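Tll1590 protein (Thermosynechococcus elongatus, PDB 6LDQ) belongs to the glycosyltransferases of the GT-B clan, contributing a glycosyltransferase 4-like domain of alpha/beta architecture. Local coordinates at residues Cys68-Gly76 against Thr89-Tyr100. Sequence-based numbering, arbitrary orientation.
Sequences CRTIRLQAG and TLPKFVEAFKAY
Leu-73 turns its CG away from its own carbonyl carbon (chi1 -56°), and Phe-93 holds CG anti to its backbone N (chi1 -165°); the two side chains then cross at about a right angle. Leu-73 CD1 settles over one face of the Phe-93 ring in a CH-pi contact, 3.9 Å from the centroid and displaced toward CZ. The other methyl, CD2, reaches the Tyr-100 ring 3.7 Å from CE1, while Leu-73 CB rests 3.8 Å from Ala-96 CB; the leucine thus packs among Phe-93, Ala-96, Phe-97 and Tyr-100, spread over two helical turns. Farther back along the strand, Ile-71 meets Tyr-100 from the opposite direction: CD1 lies 3.4 Å from CE2, and CG2 touches CZ and OH. That same CD1 lies over one face of the Arg-69 guanidinium, offset toward its rim; NH2 approaches the tyrosine edge and NE forms a salt bridge with Asp-48. Beyond the strand end, Ala-75 CB presses on the helix backbone, 3.5 Å from Phe-93 N. Here the polar link is indirect, a water donating to both Ala-75 O and Thr-89 OG1, at 2.8 Å from each; Arg-52 NH2 also hydrogen-bonds to Ala-75 O, and Thr-89 OG1 to Leu-86 O. Gly-76, close beside Thr-89, has a positive phi of 85°, a backbone shape that calls for glycine. Phe-50 of strand 47-52 meets Phe-97 and Tyr-100 edge-to-face, continuing the apolar layer. Helix 90-104 links parallel strands 68-73 and 108-112 in a beta-alpha-beta crossover, illustrating helix-on-sheet packing in a Rossmann-like domain, of which the GT-B fold has two.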
loop_
_atom_site.group_PDB
_atom_site.type_symbol
_atom_site.label_atom_id
_atom_site.label_comp_id
_atom_site.label_asym_id
_atom_site.label_seq_id
_atom_site.Cartn_x
_atom_site.Cartn_y
_atom_site.Cartn_z
ATOM N N CYS A 68 -7.088 4.180 -14.040
ATOM C CA CYS A 68 -6.952 3.111 -13.057
ATOM C C CYS A 68 -6.394 1.869 -13.742
ATOM O O CYS A 68 -6.982 1.377 -14.709
ATOM C CB CYS A 68 -8.307 2.803 -12.400
ATOM S SG CYS A 68 -8.298 1.366 -11.296
ATOM N N ARG A 69 -5.276 1.347 -13.234
ATOM C CA ARG A 69 -4.693 0.132 -13.787
ATOM C C ARG A 69 -3.972 -0.651 -12.694
ATOM O O ARG A 69 -3.582 -0.097 -11.663
ATOM C CB ARG A 69 -3.708 0.442 -14.914
ATOM C CG ARG A 69 -2.640 1.429 -14.533
ATOM C CD ARG A 69 -1.876 1.982 -15.748
ATOM N NE ARG A 69 -0.741 2.785 -15.304
ATOM C CZ ARG A 69 0.374 2.987 -15.998
ATOM N NH1 ARG A 69 0.522 2.459 -17.207
ATOM N NH2 ARG A 69 1.335 3.735 -15.482
ATOM N N THR A 70 -3.787 -1.941 -12.950
ATOM C CA THR A 70 -2.913 -2.801 -12.152
ATOM C C THR A 70 -1.641 -3.057 -12.948
ATOM O O THR A 70 -1.707 -3.352 -14.148
ATOM C CB THR A 70 -3.591 -4.131 -11.807
ATOM O OG1 THR A 70 -4.836 -3.876 -11.164
ATOM C CG2 THR A 70 -2.710 -4.999 -10.863
ATOM N N ILE A 71 -0.493 -2.932 -12.286
ATOM C CA ILE A 71 0.809 -3.220 -12.876
ATOM C C ILE A 71 1.401 -4.429 -12.152
ATOM O O ILE A 71 1.477 -4.447 -10.913
ATOM C CB ILE A 71 1.731 -1.991 -12.789
ATOM C CG1 ILE A 71 1.290 -0.927 -13.809
ATOM C CG2 ILE A 71 3.166 -2.392 -13.024
ATOM C CD1 ILE A 71 1.606 0.506 -13.402
ATOM N N ARG A 72 1.777 -5.455 -12.910
ATOM C CA ARG A 72 2.349 -6.668 -12.329
ATOM C C ARG A 72 3.851 -6.664 -12.573
ATOM O O ARG A 72 4.307 -6.609 -13.724
ATOM C CB ARG A 72 1.686 -7.922 -12.901
ATOM C CG ARG A 72 0.210 -7.989 -12.570
ATOM C CD ARG A 72 -0.502 -9.152 -13.223
ATOM N NE ARG A 72 -0.181 -10.416 -12.575
ATOM C CZ ARG A 72 -0.772 -10.863 -11.473
ATOM N NH1 ARG A 72 -1.721 -10.142 -10.894
ATOM N NH2 ARG A 72 -0.405 -12.031 -10.951
ATOM N N LEU A 73 4.619 -6.691 -11.494
ATOM C CA LEU A 73 6.052 -6.518 -11.590
ATOM C C LEU A 73 6.715 -7.874 -11.443
ATOM O O LEU A 73 6.305 -8.687 -10.612
ATOM C CB LEU A 73 6.575 -5.561 -10.521
ATOM C CG LEU A 73 5.978 -4.147 -10.448
ATOM C CD1 LEU A 73 6.333 -3.518 -9.115
ATOM C CD2 LEU A 73 6.485 -3.281 -11.603
ATOM N N GLN A 74 7.708 -8.129 -12.284
ATOM C CA GLN A 74 8.531 -9.312 -12.085
ATOM C C GLN A 74 9.427 -9.053 -10.883
ATOM O O GLN A 74 10.262 -8.141 -10.897
ATOM C CB GLN A 74 9.336 -9.638 -13.335
ATOM C CG GLN A 74 10.194 -10.884 -13.164
ATOM C CD GLN A 74 10.714 -11.435 -14.483
ATOM O OE1 GLN A 74 10.352 -10.955 -15.564
ATOM N NE2 GLN A 74 11.571 -12.450 -14.400
ATOM N N ALA A 75 9.216 -9.816 -9.814
ATOM C CA ALA A 75 9.982 -9.598 -8.590
ATOM C C ALA A 75 10.048 -10.938 -7.855
ATOM O O ALA A 75 9.150 -11.286 -7.086
ATOM C CB ALA A 75 9.355 -8.509 -7.740
ATOM N N GLY A 76 11.115 -11.688 -8.115
ATOM C CA GLY A 76 11.201 -13.046 -7.644
ATOM C C GLY A 76 10.512 -13.989 -8.606
ATOM O O GLY A 76 10.006 -13.582 -9.660
ATOM N N THR A 89 11.781 -11.535 -1.553
ATOM C CA THR A 89 11.545 -11.051 -2.909
ATOM C C THR A 89 11.443 -9.532 -2.996
ATOM O O THR A 89 11.481 -8.990 -4.114
ATOM C CB THR A 89 10.249 -11.651 -3.491
ATOM O OG1 THR A 89 9.105 -10.983 -2.935
ATOM C CG2 THR A 89 10.149 -13.129 -3.165
ATOM N N LEU A 90 11.363 -8.844 -1.854
ATOM C CA LEU A 90 11.001 -7.438 -1.706
ATOM C C LEU A 90 12.056 -6.473 -2.254
ATOM O O LEU A 90 11.673 -5.472 -2.881
ATOM C CB LEU A 90 10.682 -7.129 -0.235
ATOM C CG LEU A 90 9.489 -7.928 0.312
ATOM C CD1 LEU A 90 8.935 -7.339 1.620
ATOM C CD2 LEU A 90 8.368 -8.020 -0.745
ATOM N N PRO A 91 13.366 -6.718 -2.068
ATOM C CA PRO A 91 14.354 -5.864 -2.749
ATOM C C PRO A 91 14.185 -5.831 -4.262
ATOM O O PRO A 91 14.459 -4.794 -4.883
ATOM C CB PRO A 91 15.701 -6.495 -2.356
ATOM C CG PRO A 91 15.443 -7.105 -1.028
ATOM C CD PRO A 91 14.019 -7.612 -1.085
ATOM N N LYS A 92 13.757 -6.940 -4.867
ATOM C CA LYS A 92 13.490 -6.942 -6.296
ATOM C C LYS A 92 12.210 -6.175 -6.605
ATOM O O LYS A 92 12.138 -5.463 -7.617
ATOM C CB LYS A 92 13.400 -8.374 -6.825
ATOM C CG LYS A 92 14.664 -9.217 -6.599
ATOM C CD LYS A 92 14.406 -10.706 -6.825
ATOM C CE LYS A 92 15.593 -11.372 -7.507
ATOM N NZ LYS A 92 15.459 -12.865 -7.573
ATOM N N PHE A 93 11.191 -6.314 -5.745
ATOM C CA PHE A 93 9.953 -5.549 -5.931
ATOM C C PHE A 93 10.213 -4.058 -5.818
ATOM O O PHE A 93 9.624 -3.255 -6.559
ATOM C CB PHE A 93 8.891 -5.994 -4.929
ATOM C CG PHE A 93 7.497 -5.534 -5.269
ATOM C CD1 PHE A 93 7.100 -4.237 -5.002
ATOM C CD2 PHE A 93 6.589 -6.407 -5.833
ATOM C CE1 PHE A 93 5.815 -3.807 -5.317
ATOM C CE2 PHE A 93 5.305 -5.994 -6.148
ATOM C CZ PHE A 93 4.916 -4.696 -5.884
ATOM N N VAL A 94 11.113 -3.667 -4.921
ATOM C CA VAL A 94 11.457 -2.258 -4.767
ATOM C C VAL A 94 12.116 -1.719 -6.033
ATOM O O VAL A 94 11.797 -0.614 -6.490
ATOM C CB VAL A 94 12.356 -2.056 -3.534
ATOM C CG1 VAL A 94 13.100 -0.744 -3.629
ATOM C CG2 VAL A 94 11.530 -2.136 -2.222
ATOM N N GLU A 95 13.048 -2.487 -6.614
ATOM C CA GLU A 95 13.736 -2.067 -7.837
ATOM C C GLU A 95 12.775 -1.964 -9.020
ATOM O O GLU A 95 12.863 -1.024 -9.823
ATOM C CB GLU A 95 14.872 -3.055 -8.175
ATOM C CG GLU A 95 15.118 -3.218 -9.697
ATOM C CD GLU A 95 16.250 -4.190 -10.048
ATOM O OE1 GLU A 95 16.627 -5.021 -9.194
ATOM O OE2 GLU A 95 16.757 -4.126 -11.186
ATOM N N ALA A 96 11.887 -2.949 -9.169
ATOM C CA ALA A 96 10.915 -2.921 -10.253
ATOM C C ALA A 96 9.970 -1.734 -10.118
ATOM O O ALA A 96 9.621 -1.084 -11.117
ATOM C CB ALA A 96 10.127 -4.227 -10.268
ATOM N N PHE A 97 9.534 -1.445 -8.885
ATOM C CA PHE A 97 8.639 -0.317 -8.655
ATOM C C PHE A 97 9.337 1.005 -8.937
ATOM O O PHE A 97 8.716 1.944 -9.465
ATOM C CB PHE A 97 8.105 -0.336 -7.218
ATOM C CG PHE A 97 7.225 0.852 -6.884
ATOM C CD1 PHE A 97 5.874 0.833 -7.189
ATOM C CD2 PHE A 97 7.753 1.998 -6.296
ATOM C CE1 PHE A 97 5.057 1.931 -6.900
ATOM C CE2 PHE A 97 6.933 3.105 -6.013
ATOM C CZ PHE A 97 5.597 3.059 -6.307
ATOM N N LYS A 98 10.629 1.095 -8.595
ATOM C CA LYS A 98 11.360 2.345 -8.767
ATOM C C LYS A 98 11.441 2.779 -10.229
ATOM O O LYS A 98 11.600 3.976 -10.489
ATOM C CB LYS A 98 12.758 2.232 -8.164
ATOM C CG LYS A 98 12.779 2.443 -6.648
ATOM C CD LYS A 98 14.163 2.222 -6.059
ATOM C CE LYS A 98 15.058 3.444 -6.222
ATOM N NZ LYS A 98 15.835 3.384 -7.493
ATOM N N ALA A 99 11.300 1.851 -11.186
ATOM C CA ALA A 99 11.215 2.261 -12.588
ATOM C C ALA A 99 9.929 3.030 -12.879
ATOM O O ALA A 99 9.934 3.940 -13.717
ATOM C CB ALA A 99 11.310 1.050 -13.520
ATOM N N TYR A 100 8.819 2.673 -12.219
ATOM C CA TYR A 100 7.576 3.436 -12.369
ATOM C C TYR A 100 7.603 4.726 -11.563
ATOM O O TYR A 100 7.171 5.778 -12.057
ATOM C CB TYR A 100 6.371 2.584 -11.962
ATOM C CG TYR A 100 5.947 1.604 -13.024
ATOM C CD1 TYR A 100 6.548 0.341 -13.126
ATOM C CD2 TYR A 100 4.953 1.931 -13.935
ATOM C CE1 TYR A 100 6.172 -0.557 -14.112
ATOM C CE2 TYR A 100 4.573 1.035 -14.926
ATOM C CZ TYR A 100 5.179 -0.203 -15.008
ATOM O OH TYR A 100 4.771 -1.071 -15.995
HETATM O O HOH W 1 7.495 -10.289 -5.071
#